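Local coordinates for protein membrane attack complex assembly inhibitor BGA71 (Borreliella bavariensis, PDB 6FMH) that inhibits assembly of the complement membrane attack complex and, as an outer surface protein of a Lyme disease agent, probably helps the spirochaete evade host complement, at residues R63-Y66 against S67-Y71; N77-K80 against E81-T85; D112-L115 against C116-E120; M139-D142 against S143-T147. One frame throughout, in Å; residues are numbered along the deposited sequence.

Contact 1 of 4, residues R63-Y66 against S67-Y71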
loop_
_atom_site.group_PDB
_atom_site.type_symbol
_atom_site.label_atom_id
_atom_site.label_comp_id
_atom_site.label_asym_id
_atom_site.label_seq_id
_atom_site.Cartn_x
_atom_site.Cartn_y
_atom_site.Cartn_z
ATOM N N ARG A 63 -12.844 -0.823 -4.502
ATOM C CA ARG A 63 -12.729 0.004 -3.300
ATOM C C ARG A 63 -13.638 1.215 -3.416
ATOM O O ARG A 63 -14.415 1.526 -2.515
ATOM C CB ARG A 63 -11.286 0.445 -3.061
ATOM C CG ARG A 63 -10.328 -0.678 -2.680
ATOM C CD ARG A 63 -8.791 -0.428 -2.893
ATOM N NE ARG A 63 -8.350 0.449 -1.824
ATOM C CZ ARG A 63 -7.168 1.092 -1.744
ATOM N NH1 ARG A 63 -6.219 0.896 -2.614
ATOM N NH2 ARG A 63 -6.937 1.885 -0.712
ATOM N N THR A 64 -13.569 1.895 -4.557
ATOM C CA THR A 64 -14.397 3.114 -4.748
ATOM C C THR A 64 -15.857 2.810 -4.918
ATOM O O THR A 64 -16.686 3.329 -4.237
ATOM C CB THR A 64 -13.905 3.990 -5.932
ATOM O OG1 THR A 64 -12.742 4.737 -5.531
ATOM C CG2 THR A 64 -14.949 5.008 -6.298
ATOM N N ILE A 65 -16.137 1.835 -5.758
ATOM C CA ILE A 65 -17.531 1.477 -6.086
ATOM C C ILE A 65 -18.266 0.933 -4.892
ATOM O O ILE A 65 -19.299 1.450 -4.515
ATOM C CB ILE A 65 -17.596 0.408 -7.215
ATOM C CG1 ILE A 65 -16.930 0.899 -8.498
ATOM C CG2 ILE A 65 -19.039 -0.015 -7.491
ATOM C CD1 ILE A 65 -17.839 1.604 -9.437
ATOM N N TYR A 66 -17.703 -0.107 -4.283
ATOM C CA TYR A 66 -18.362 -0.845 -3.203
ATOM C C TYR A 66 -18.550 0.034 -2.013
ATOM O O TYR A 66 -19.575 -0.043 -1.324
ATOM C CB TYR A 66 -17.533 -2.052 -2.814
ATOM C CG TYR A 66 -17.578 -3.252 -3.769
ATOM C CD1 TYR A 66 -17.858 -3.116 -5.104
ATOM C CD2 TYR A 66 -17.332 -4.525 -3.286
ATOM C CE1 TYR A 66 -17.869 -4.194 -5.942
ATOM C CE2 TYR A 66 -17.360 -5.622 -4.103
ATOM C CZ TYR A 66 -17.644 -5.447 -5.442
ATOM O OH TYR A 66 -17.625 -6.537 -6.278
ATOM N N SER A 67 -17.544 0.841 -1.722
ATOM C CA SER A 67 -17.634 1.747 -0.563
ATOM C C SER A 67 -18.695 2.749 -0.906
ATOM O O SER A 67 -19.395 3.206 -0.013
ATOM C CB SER A 67 -16.285 2.443 -0.212
ATOM O OG SER A 67 -15.973 3.449 -1.160
ATOM N N SER A 68 -18.769 3.124 -2.175
ATOM C CA SER A 68 -19.737 4.119 -2.610
ATOM C C SER A 68 -21.172 3.629 -2.515
ATOM O O SER A 68 -22.081 4.370 -2.140
ATOM C CB SER A 68 -19.460 4.571 -4.047
ATOM O OG SER A 68 -18.266 5.369 -4.149
ATOM N N LEU A 69 -21.366 2.365 -2.836
ATOM C CA LEU A 69 -22.666 1.729 -2.749
ATOM C C LEU A 69 -22.827 0.949 -1.463
ATOM O O LEU A 69 -23.738 0.117 -1.327
ATOM C CB LEU A 69 -22.854 0.774 -3.892
ATOM C CG LEU A 69 -22.727 1.426 -5.259
ATOM C CD1 LEU A 69 -22.737 0.344 -6.315
ATOM C CD2 LEU A 69 -23.876 2.384 -5.458
ATOM N N ASN A 70 -22.005 1.272 -0.474
ATOM C CA ASN A 70 -22.257 0.761 0.841
ATOM C C ASN A 70 -22.251 -0.762 1.021
ATOM O O ASN A 70 -22.745 -1.286 1.997
ATOM C CB ASN A 70 -23.564 1.344 1.251
ATOM C CG ASN A 70 -23.350 2.293 2.337
ATOM O OD1 ASN A 70 -22.913 1.892 3.409
ATOM N ND2 ASN A 70 -23.422 3.594 2.009
ATOM N N TYR A 71 -21.618 -1.431 0.092
ATOM C CA TYR A 71 -21.423 -2.830 0.138
ATOM C C TYR A 71 -22.751 -3.564 0.066
ATOM O O TYR A 71 -22.856 -4.701 0.488
ATOM C CB TYR A 71 -20.637 -3.192 1.384
ATOM C CG TYR A 71 -19.364 -2.394 1.560
ATOM C CD1 TYR A 71 -18.162 -2.822 0.990
ATOM C CD2 TYR A 71 -19.355 -1.244 2.341
ATOM C CE1 TYR A 71 -16.997 -2.104 1.182
ATOM C CE2 TYR A 71 -18.189 -0.522 2.529
ATOM C CZ TYR A 71 -17.011 -0.954 1.938
ATOM O OH TYR A 71 -15.843 -0.237 2.127
#

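Contact 2 of 4, residues N77-K80 against E81-T85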
loop_
_atom_site.group_PDB
_atom_site.type_symbol
_atom_site.label_atom_id
_atom_site.label_comp_id
_atom_site.label_asym_id
_atom_site.label_seq_id
_atom_site.Cartn_x
_atom_site.Cartn_y
_atom_site.Cartn_z
ATOM N N ASN A 77 -25.032 -5.044 -8.127
ATOM C CA ASN A 77 -25.539 -5.831 -9.247
ATOM C C ASN A 77 -26.196 -4.953 -10.285
ATOM O O ASN A 77 -26.073 -5.188 -11.468
ATOM C CB ASN A 77 -26.519 -6.906 -8.757
ATOM C CG ASN A 77 -25.836 -8.126 -8.199
ATOM O OD1 ASN A 77 -26.179 -8.551 -7.097
ATOM N ND2 ASN A 77 -24.898 -8.716 -8.920
ATOM N N THR A 78 -26.912 -3.952 -9.833
ATOM C CA THR A 78 -27.552 -2.992 -10.744
ATOM C C THR A 78 -26.526 -2.248 -11.568
ATOM O O THR A 78 -26.711 -2.039 -12.788
ATOM C CB THR A 78 -28.333 -1.969 -9.923
ATOM O OG1 THR A 78 -29.146 -2.689 -8.974
ATOM C CG2 THR A 78 -29.197 -1.124 -10.776
ATOM N N LEU A 79 -25.450 -1.837 -10.897
ATOM C CA LEU A 79 -24.405 -1.133 -11.571
ATOM C C LEU A 79 -23.762 -2.058 -12.581
ATOM O O LEU A 79 -23.343 -1.636 -13.656
ATOM C CB LEU A 79 -23.351 -0.638 -10.573
ATOM C CG LEU A 79 -22.118 0.102 -11.176
ATOM C CD1 LEU A 79 -22.451 1.059 -12.311
ATOM C CD2 LEU A 79 -21.380 0.874 -10.110
ATOM N N LYS A 80 -23.637 -3.316 -12.207
ATOM C CA LYS A 80 -23.103 -4.336 -13.107
ATOM C C LYS A 80 -23.939 -4.430 -14.387
ATOM O O LYS A 80 -23.420 -4.493 -15.490
ATOM C CB LYS A 80 -23.089 -5.661 -12.375
ATOM C CG LYS A 80 -22.672 -6.820 -13.220
ATOM C CD LYS A 80 -22.423 -8.083 -12.386
ATOM C CE LYS A 80 -22.179 -9.235 -13.345
ATOM N NZ LYS A 80 -21.742 -10.472 -12.660
ATOM N N GLU A 81 -25.253 -4.418 -14.228
ATOM C CA GLU A 81 -26.111 -4.488 -15.378
ATOM C C GLU A 81 -25.923 -3.244 -16.258
ATOM O O GLU A 81 -25.735 -3.344 -17.470
ATOM C CB GLU A 81 -27.544 -4.702 -14.930
ATOM C CG GLU A 81 -28.598 -4.653 -16.034
ATOM C CD GLU A 81 -29.987 -4.990 -15.509
ATOM O OE1 GLU A 81 -30.065 -5.934 -14.745
ATOM O OE2 GLU A 81 -31.003 -4.334 -15.846
ATOM N N ILE A 82 -25.960 -2.069 -15.642
ATOM C CA ILE A 82 -25.688 -0.824 -16.342
ATOM C C ILE A 82 -24.418 -0.930 -17.210
ATOM O O ILE A 82 -24.456 -0.648 -18.430
ATOM C CB ILE A 82 -25.501 0.375 -15.383
ATOM C CG1 ILE A 82 -26.827 0.729 -14.738
ATOM C CG2 ILE A 82 -24.992 1.582 -16.185
ATOM C CD1 ILE A 82 -26.766 1.633 -13.540
ATOM N N LEU A 83 -23.332 -1.372 -16.590
ATOM C CA LEU A 83 -22.075 -1.404 -17.302
ATOM C C LEU A 83 -22.039 -2.458 -18.366
ATOM O O LEU A 83 -21.462 -2.256 -19.410
ATOM C CB LEU A 83 -20.917 -1.576 -16.331
ATOM C CG LEU A 83 -20.709 -0.413 -15.355
ATOM C CD1 LEU A 83 -19.631 -0.817 -14.395
ATOM C CD2 LEU A 83 -20.366 0.883 -16.058
ATOM N N GLU A 84 -22.704 -3.578 -18.123
ATOM C CA GLU A 84 -22.756 -4.668 -19.107
ATOM C C GLU A 84 -23.690 -4.398 -20.274
ATOM O O GLU A 84 -23.431 -4.796 -21.391
ATOM C CB GLU A 84 -23.148 -5.965 -18.428
ATOM C CG GLU A 84 -21.990 -6.585 -17.683
ATOM C CD GLU A 84 -22.367 -7.841 -16.914
ATOM O OE1 GLU A 84 -23.530 -8.264 -16.980
ATOM O OE2 GLU A 84 -21.480 -8.434 -16.284
ATOM N N THR A 85 -24.781 -3.707 -20.021
ATOM C CA THR A 85 -25.580 -3.167 -21.119
ATOM C C THR A 85 -24.697 -2.313 -22.051
ATOM O O THR A 85 -24.683 -2.528 -23.255
ATOM C CB THR A 85 -26.705 -2.293 -20.561
ATOM O OG1 THR A 85 -27.379 -3.018 -19.508
ATOM C CG2 THR A 85 -27.691 -1.862 -21.627
#

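Contact 3 of 4, residues D112-L115 against C116-E120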
loop_
_atom_site.group_PDB
_atom_site.type_symbol
_atom_site.label_atom_id
_atom_site.label_comp_id
_atom_site.label_asym_id
_atom_site.label_seq_id
_atom_site.Cartn_x
_atom_site.Cartn_y
_atom_site.Cartn_z
ATOM N N ASP A 112 -4.783 7.099 -3.099
ATOM C CA ASP A 112 -3.709 6.194 -2.877
ATOM C C ASP A 112 -2.387 6.844 -3.066
ATOM O O ASP A 112 -1.498 6.570 -2.336
ATOM C CB ASP A 112 -3.833 5.042 -3.849
ATOM C CG ASP A 112 -4.823 4.042 -3.441
ATOM O OD1 ASP A 112 -5.361 4.122 -2.371
ATOM O OD2 ASP A 112 -5.070 3.139 -4.198
ATOM N N ARG A 113 -2.283 7.692 -4.079
ATOM C CA ARG A 113 -1.138 8.558 -4.352
ATOM C C ARG A 113 -0.663 9.417 -3.197
ATOM O O ARG A 113 0.499 9.548 -2.969
ATOM C CB ARG A 113 -1.451 9.461 -5.536
ATOM C CG ARG A 113 -0.249 9.929 -6.315
ATOM C CD ARG A 113 -0.352 11.307 -6.895
ATOM N NE ARG A 113 0.968 11.782 -7.243
ATOM C CZ ARG A 113 1.405 12.001 -8.467
ATOM N NH1 ARG A 113 0.627 11.815 -9.496
ATOM N NH2 ARG A 113 2.625 12.413 -8.652
ATOM N N VAL A 114 -1.591 10.043 -2.515
ATOM C CA VAL A 114 -1.377 10.853 -1.349
ATOM C C VAL A 114 -0.925 10.086 -0.148
ATOM O O VAL A 114 -0.188 10.600 0.638
ATOM C CB VAL A 114 -2.693 11.517 -0.932
ATOM C CG1 VAL A 114 -2.505 12.442 0.230
ATOM C CG2 VAL A 114 -3.331 12.229 -2.087
ATOM N N LEU A 115 -1.393 8.873 0.016
ATOM C CA LEU A 115 -0.989 8.068 1.111
ATOM C C LEU A 115 0.369 7.529 0.820
ATOM O O LEU A 115 1.120 7.297 1.686
ATOM C CB LEU A 115 -1.979 6.957 1.340
ATOM C CG LEU A 115 -1.565 6.082 2.491
ATOM C CD1 LEU A 115 -1.632 6.733 3.839
ATOM C CD2 LEU A 115 -2.394 4.871 2.426
ATOM N N CYS A 116 0.661 7.312 -0.432
ATOM C CA CYS A 116 1.953 6.850 -0.847
ATOM C C CYS A 116 2.974 7.944 -0.502
ATOM O O CYS A 116 4.043 7.630 -0.124
ATOM C CB CYS A 116 1.953 6.391 -2.345
ATOM S SG CYS A 116 2.395 4.703 -2.800
ATOM N N LEU A 117 2.593 9.206 -0.583
ATOM C CA LEU A 117 3.432 10.386 -0.371
ATOM C C LEU A 117 3.496 10.939 1.026
ATOM O O LEU A 117 4.415 11.585 1.374
ATOM C CB LEU A 117 2.901 11.530 -1.205
ATOM C CG LEU A 117 3.219 11.680 -2.660
ATOM C CD1 LEU A 117 2.371 12.744 -3.273
ATOM C CD2 LEU A 117 4.665 11.982 -2.821
ATOM N N ILE A 118 2.457 10.725 1.785
ATOM C CA ILE A 118 2.401 10.965 3.187
ATOM C C ILE A 118 3.254 9.956 3.906
ATOM O O ILE A 118 3.811 10.255 4.914
ATOM C CB ILE A 118 0.951 10.837 3.673
ATOM C CG1 ILE A 118 0.125 11.965 3.102
ATOM C CG2 ILE A 118 0.845 10.793 5.184
ATOM C CD1 ILE A 118 -1.180 12.242 3.795
ATOM N N LYS A 119 3.318 8.747 3.399
ATOM C CA LYS A 119 4.176 7.757 3.962
ATOM C C LYS A 119 5.627 8.126 3.784
ATOM O O LYS A 119 6.401 7.929 4.667
ATOM C CB LYS A 119 3.852 6.394 3.389
ATOM C CG LYS A 119 2.665 5.717 4.024
ATOM C CD LYS A 119 2.263 4.532 3.225
ATOM C CE LYS A 119 1.224 3.712 3.914
ATOM N NZ LYS A 119 0.909 2.510 3.144
ATOM N N GLU A 120 5.987 8.685 2.643
ATOM C CA GLU A 120 7.312 9.206 2.363
ATOM C C GLU A 120 7.793 10.292 3.259
ATOM O O GLU A 120 8.928 10.378 3.521
ATOM C CB GLU A 120 7.353 9.760 0.958
ATOM C CG GLU A 120 8.679 10.380 0.551
ATOM C CD GLU A 120 8.583 11.158 -0.694
ATOM O OE1 GLU A 120 7.606 11.793 -0.856
ATOM O OE2 GLU A 120 9.472 11.125 -1.506
#

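Contact 4 of 4, residues M139-D142 against S143-T147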
loop_
_atom_site.group_PDB
_atom_site.type_symbol
_atom_site.label_atom_id
_atom_site.label_comp_id
_atom_site.label_asym_id
_atom_site.label_seq_id
_atom_site.Cartn_x
_atom_site.Cartn_y
_atom_site.Cartn_z
ATOM N N MET A 139 -4.276 18.729 2.789
ATOM C CA MET A 139 -5.281 19.342 1.951
ATOM C C MET A 139 -5.617 18.410 0.780
ATOM O O MET A 139 -6.768 18.092 0.559
ATOM C CB MET A 139 -4.836 20.769 1.600
ATOM C CG MET A 139 -4.845 21.660 2.840
ATOM S SD MET A 139 -4.001 23.237 2.611
ATOM C CE MET A 139 -5.340 24.255 1.980
ATOM N N ASN A 140 -4.613 17.895 0.088
ATOM C CA ASN A 140 -4.828 16.943 -0.978
ATOM C C ASN A 140 -5.586 15.709 -0.525
ATOM O O ASN A 140 -6.446 15.176 -1.239
ATOM C CB ASN A 140 -3.477 16.485 -1.554
ATOM C CG ASN A 140 -2.797 17.576 -2.379
ATOM O OD1 ASN A 140 -3.413 18.529 -2.765
ATOM N ND2 ASN A 140 -1.501 17.435 -2.607
ATOM N N LEU A 141 -5.248 15.234 0.655
ATOM C CA LEU A 141 -5.876 14.027 1.190
ATOM C C LEU A 141 -7.344 14.274 1.359
ATOM O O LEU A 141 -8.188 13.434 1.056
ATOM C CB LEU A 141 -5.270 13.677 2.553
ATOM C CG LEU A 141 -5.957 12.567 3.331
ATOM C CD1 LEU A 141 -5.995 11.277 2.526
ATOM C CD2 LEU A 141 -5.234 12.401 4.649
ATOM N N ASP A 142 -7.634 15.410 1.958
ATOM C CA ASP A 142 -9.008 15.814 2.158
ATOM C C ASP A 142 -9.761 15.876 0.810
ATOM O O ASP A 142 -10.923 15.475 0.716
ATOM C CB ASP A 142 -9.013 17.187 2.859
ATOM C CG ASP A 142 -10.358 17.532 3.467
ATOM O OD1 ASP A 142 -10.888 16.700 4.256
ATOM O OD2 ASP A 142 -10.872 18.645 3.187
ATOM N N SER A 143 -9.124 16.522 -0.161
ATOM C CA SER A 143 -9.779 16.808 -1.406
ATOM C C SER A 143 -10.098 15.529 -2.163
ATOM O O SER A 143 -11.183 15.344 -2.693
ATOM C CB SER A 143 -8.888 17.671 -2.281
ATOM O OG SER A 143 -9.397 17.613 -3.625
ATOM N N SER A 144 -9.156 14.609 -2.098
ATOM C CA SER A 144 -9.313 13.342 -2.736
ATOM C C SER A 144 -10.366 12.403 -2.055
ATOM O O SER A 144 -10.995 11.624 -2.753
ATOM C CB SER A 144 -7.968 12.672 -2.819
ATOM O OG SER A 144 -7.625 12.243 -1.518
ATOM N N LEU A 145 -10.535 12.462 -0.725
ATOM C CA LEU A 145 -11.648 11.791 -0.045
ATOM C C LEU A 145 -12.994 12.422 -0.369
ATOM O O LEU A 145 -13.985 11.702 -0.640
ATOM C CB LEU A 145 -11.422 11.748 1.499
ATOM C CG LEU A 145 -10.305 10.784 1.996
ATOM C CD1 LEU A 145 -9.978 11.023 3.439
ATOM C CD2 LEU A 145 -10.585 9.311 1.770
ATOM N N LYS A 146 -13.060 13.740 -0.338
ATOM C CA LYS A 146 -14.291 14.478 -0.665
ATOM C C LYS A 146 -14.756 14.143 -2.104
ATOM O O LYS A 146 -15.938 13.735 -2.361
ATOM C CB LYS A 146 -14.054 15.962 -0.411
ATOM C CG LYS A 146 -14.006 16.285 1.066
ATOM C CD LYS A 146 -14.169 17.747 1.371
ATOM C CE LYS A 146 -13.942 18.042 2.857
ATOM N NZ LYS A 146 -14.777 17.197 3.768
ATOM N N THR A 147 -13.796 14.133 -3.027
ATOM C CA THR A 147 -14.083 13.762 -4.421
ATOM C C THR A 147 -14.811 12.424 -4.464
ATOM O O THR A 147 -15.861 12.294 -5.110
ATOM C CB THR A 147 -12.822 13.772 -5.291
ATOM O OG1 THR A 147 -12.279 15.114 -5.333
ATOM C CG2 THR A 147 -13.133 13.359 -6.703
#

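Contact 1 of 4, residues R63-Y66 against S67-Y71
The carbonyls of R63, T64 and I65 accept the amides of S67, S68 and L69 in regular i to i+4 bonds, but Y66 O receives Y71 N instead, five residues on at 2.8 Å, and so the helix ends here. Two serines crowd their hydroxyls onto the last turn. S68 OG lies beside its own backbone N (chi1 -70°), from where it donates back to T64 O at 2.6 Å. That carbonyl already takes the amide of S68, and the two donors come to it from opposite faces of its plane. S67 turns its OG the other way, between its backbone N and carbonyl carbon (chi1 73°), which leaves the hydroxyl 2.8 Å from R63 O and 3.2 Å from T64 O. Away from the serines, I65 and L69 lie alongside each other and point the same way, with I65 CG2 3.9 Å from L69 CD1, on the side covered by helix 73-88. Beyond the turn the chain brings the Y71 ring back over the helix end. Y66 O stands 3.7 Å above the ring plane, over its centre, while Y66 CB meets Y71 CD1 at 3.9 Å. Y66 points its own hydroxyl elsewhere, to D35 on helix 12-36. N70 takes positive phi (61°) as the C-prime residue, and a weak bond from its N to S67 O at 3.3 Å completes the pattern with the Y71 amide: a Schellman motif closing helix 55-68.

Contact 2 of 4, residues N77-K80 against E81-T85
K80 and E84 cross at an angle on one side of helix 73-88, one turn apart. Both chains are extended, yet they leave the backbone differently: K80 CG is trans to its own N (chi1 175°), leaning toward the following turn, whereas E84 CG lies beside its N (chi1 -78°) and leans back. The methylenes of the lysine thus run next to the carboxylate, and the far one comes nearest, K80 CE lying 3.1 Å from E84 OE2. The charged ends do not close on each other, since K80 NZ remains 4.2 Å from E84 OE2, beyond a salt bridge. Each has a firmer partner elsewhere: the ammonium donates to N40 O, and E84 OE2 is hydrogen-bonded to T44 OG1. On another side of the helix, L79 and L83 also meet at a slant. L79 pushes its CD1 forward against the branch point of L83, 3.8 Å from L83 CG and 4.0 Å from L83 CD1. I82 lays its CG1 against T78 O at 3.4 Å. Main-chain bonds link N77, T78, L79 and K80 to the residues four further on, the one from I82 N to T78 O being nearly straight at the hydrogen (177°). T85 adds a hydroxyl bond, OG1 to E81 O at 2.6 Å, on a carbonyl that also takes the T85 amide. Chemically this part of the helix is amphipathic: leucines face helices 90-123 and 127-163, while K80 and E84 share an electrostatic attraction that is probably modest, their polar ends being held mainly by the N40 carbonyl and the T44 hydroxyl.

Contact 3 of 4, residues D112-L115 against C116-E120
V114 sets its CG1 trans to the backbone N (chi1 -176°), pointing it along the helix at I118, whose CD1 it meets at 3.8 Å; the two side chains lie abreast and point the same way. K119 folds its CG beside its own N (chi1 -81°), and its straight chain passes over L115 at a slant. The touch falls on the aliphatic part, K119 CE to L115 CG at 3.9 Å, with K119 CG also 3.2 Å from L115 O. At the more exposed side, L117 CD1 approaches the edge of the R113 guanidinium, 4.3 Å from R113 NE and near its plane. Backbone bonds from C116 N to D112 O (3.0 Å) and from K119 N to L115 O (3.1 Å) carry the helix through, while the one from L117 N to R113 O is weak. C116 forms a disulfide with C116 of the second subunit, so this part of helix 90-123 is covalently tied into the dimer, where K119 also packs on Y56 of that subunit. Within the chain, L117 and I118 rest on L137 of helix 127-163, V114 and I118 also lie against L141 of that helix, and L115 lies against A17, L20 and N24 of helix 12-36.

Contact 4 of 4, residues M139-D142 against S143-T147
D142 and K146 make the polar surface contact of this part of the helix, a long salt bridge with D142 OD1 4.0 Å from K146 NZ. The aspartate carries its CG trans to its backbone N (chi1 -164°), reaching forward, and the lysine comes back across it at a slant. A bend at the last torsion of K146 (chi4 -53°) leaves the ammonium about equally far from both carboxylate oxygens, while its CE lies closest to OD2. The pairing is therefore loose, and as both residues lie at the surface its electrostatic gain is probably small.

Hydroxyl bonds form a second group. S144 OG turns back along the helix and donates to L141 O at 2.9 Å. L145 N bonds the same oxygen at 3.1 Å, both donors arriving from one face of the carbonyl plane. T147 OG1 donates to S143 O at 2.9 Å, and here the T147 amide approaches from the other face. Each of these two hydroxyls thus finds a partner in the helix backbone itself. The remaining main-chain bonds are regular, with S143 N, S144 N and K146 N bonded to the carbonyls four residues before.

Between the two segments, apolar contact is limited to L141 and L145, which lie next to each other and point the same way, their CD1 atoms 4.1 Å apart. T147 is covered by F190, K191 and P192 near the C-terminus. S144 packs on D110 and I111 of helix 90-123, and L141 lies against V114 and I118 of that helix and against A16 and L20 of helix 12-36.

How the contacts relate
All four contacts are local, along helices of one all-helical chain, contact 1 at a helix end. Contact 1 lies nearest the middle, its centre about 8 Å from the chain's centre, and touches two of the others: I65 CG2 packs 3.6 Å from L79 CD2 of contact 2, and R63 NH1 makes a salt bridge of 3.0 Å to D112 OD2 of contact 3. Contacts 3 and 4, with centres about 12 Å apart, join successive helices through V114 CG1 and L141 CB at 3.8 Å. Contact 2 lies across the chain's centre from both, its centre about 32 Å from that of contact 3. Contact 3 alone reaches the second subunit.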